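Local coordinates for fumarate reductase iron-sulfur subunit (Mycolicibacterium smegmatis, PDB 7D6V) that carries electrons through its three iron-sulfur clusters from the flavoprotein subunit of succinate dehydrogenase towards the membrane anchor and quinone, at the interface of chains A and B. Residues are numbered along the deposited sequence; one frame, centred on the assembly and turned at random. Chains: chain A, Fumarate reductase iron-sulfur subunit; chain B, Succinate dehydrogenase (Membrane anchor subunit).

The interface of chains A and B. Residues chain A 205, 221, 225, 228-229; chain B 115, 207.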
loop_
_atom_site.group_PDB
_atom_site.type_symbol
_atom_site.label_atom_id
_atom_site.label_comp_id
_atom_site.label_asym_id
_atom_site.label_seq_id
_atom_site.Cartn_x
_atom_site.Cartn_y
_atom_site.Cartn_z
ATOM N N ILE A 205 1.070 -1.642 25.234
ATOM C CA ILE A 205 0.265 -1.009 24.197
ATOM C C ILE A 205 0.666 0.445 24.001
ATOM O O ILE A 205 -0.165 1.296 23.667
ATOM C CB ILE A 205 -1.229 -1.155 24.510
ATOM C CG1 ILE A 205 -1.555 -0.460 25.822
ATOM C CG2 ILE A 205 -1.621 -2.617 24.558
ATOM C CD1 ILE A 205 -2.985 -0.377 26.042
ATOM N N ASP A 221 -5.683 0.283 18.549
ATOM C CA ASP A 221 -7.053 0.409 19.034
ATOM C C ASP A 221 -8.006 -0.559 18.344
ATOM O O ASP A 221 -8.946 -1.056 18.974
ATOM C CB ASP A 221 -7.542 1.845 18.858
ATOM C CG ASP A 221 -7.112 2.751 19.993
ATOM O OD1 ASP A 221 -6.367 2.289 20.881
ATOM O OD2 ASP A 221 -7.522 3.930 20.001
ATOM N N ILE A 225 -5.729 -4.297 20.910
ATOM C CA ILE A 225 -6.567 -4.323 22.110
ATOM C C ILE A 225 -7.769 -5.250 21.950
ATOM O O ILE A 225 -8.066 -6.003 22.891
ATOM C CB ILE A 225 -6.957 -2.889 22.513
ATOM C CG1 ILE A 225 -5.732 -2.133 23.023
ATOM C CG2 ILE A 225 -8.040 -2.903 23.578
ATOM C CD1 ILE A 225 -5.921 -0.646 23.106
ATOM N N LYS A 228 -6.422 -8.724 22.389
ATOM C CA LYS A 228 -6.093 -8.973 23.788
ATOM C C LYS A 228 -7.350 -9.250 24.601
ATOM O O LYS A 228 -7.350 -10.114 25.483
ATOM C CB LYS A 228 -5.324 -7.789 24.369
ATOM C CG LYS A 228 -3.863 -7.756 23.976
ATOM C CD LYS A 228 -3.201 -6.471 24.421
ATOM C CE LYS A 228 -1.709 -6.487 24.130
ATOM N NZ LYS A 228 -0.925 -7.156 25.199
ATOM N N GLU A 229 -8.433 -8.531 24.311
ATOM C CA GLU A 229 -9.694 -8.785 25.000
ATOM C C GLU A 229 -10.252 -10.163 24.660
ATOM O O GLU A 229 -10.797 -10.850 25.529
ATOM C CB GLU A 229 -10.698 -7.689 24.659
ATOM C CG GLU A 229 -10.370 -6.346 25.282
ATOM C CD GLU A 229 -10.466 -6.367 26.796
ATOM O OE1 GLU A 229 -11.576 -6.583 27.325
ATOM O OE2 GLU A 229 -9.430 -6.174 27.462
ATOM N N TYR B 115 -6.356 0.817 29.620
ATOM C CA TYR B 115 -5.453 0.641 28.491
ATOM C C TYR B 115 -4.699 1.927 28.172
ATOM O O TYR B 115 -3.492 1.894 27.919
ATOM C CB TYR B 115 -6.228 0.139 27.272
ATOM C CG TYR B 115 -6.514 -1.349 27.298
ATOM C CD1 TYR B 115 -5.593 -2.258 26.804
ATOM C CD2 TYR B 115 -7.700 -1.842 27.816
ATOM C CE1 TYR B 115 -5.839 -3.607 26.824
ATOM C CE2 TYR B 115 -7.956 -3.196 27.841
ATOM C CZ TYR B 115 -7.018 -4.073 27.343
ATOM O OH TYR B 115 -7.256 -5.424 27.358
ATOM N N HIS B 207 -12.204 0.600 26.569
ATOM C CA HIS B 207 -11.895 -0.427 25.580
ATOM C C HIS B 207 -12.560 -1.753 25.918
ATOM O O HIS B 207 -12.912 -2.513 25.011
ATOM C CB HIS B 207 -10.385 -0.620 25.468
ATOM C CG HIS B 207 -9.717 0.350 24.546
ATOM N ND1 HIS B 207 -8.990 1.427 25.000
ATOM C CD2 HIS B 207 -9.661 0.399 23.195
ATOM C CE1 HIS B 207 -8.519 2.103 23.968
ATOM N NE2 HIS B 207 -8.912 1.499 22.861
#
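A:Ile225 lies between the rings of B:Tyr115 and B:His207, where helix 219-235 of the iron-sulfur subunit, which combines a 2Fe-2S and a 4Fe-4S dicluster domain, docks on the membrane anchor of succinate dehydrogenase. It illustrates how a branched aliphatic chain can serve two aromatic partners at once. Both partners line the pocket of the membrane-embedded Rieske cluster, so this packing may help position that site beside the iron-sulfur subunit. From CB the chain forks. The CG2 methyl of A:Ile225, anti to the backbone N, stands over the centre of the B:Tyr115 phenol face, 4.0 Å from the ring centroid in a CH-pi contact. The same CG2 of A:Ile225 also reaches CD2 of B:His207 at 3.7 Å. The other branch runs beside the backbone N (chi1 -69°). CG1 of A:Ile225 brushes CD1 of B:Tyr115 at 3.8 Å. The terminal CD1 of A:Ile225 then lies over the B:His207 imidazole face, shifted toward the rim, 3.8 Å from that ring's centroid.

A:Ile205, from a loop, crosses the B:Tyr115 side chain at about a right angle and places its CD1 at the edge of the phenol, in the ring plane. At the phenol tip stands the carboxylate of A:Glu229, its plane turned 82° from the ring; A:Glu229 OE2 is modelled too near B:Tyr115 OH for any bond to be read from it. One turn before A:Ile225, A:Asp221 OD1 accepts a weak hydrogen bond from B:His207 NE2 at 3.3 Å. It is bent to 128° at the hydrogen.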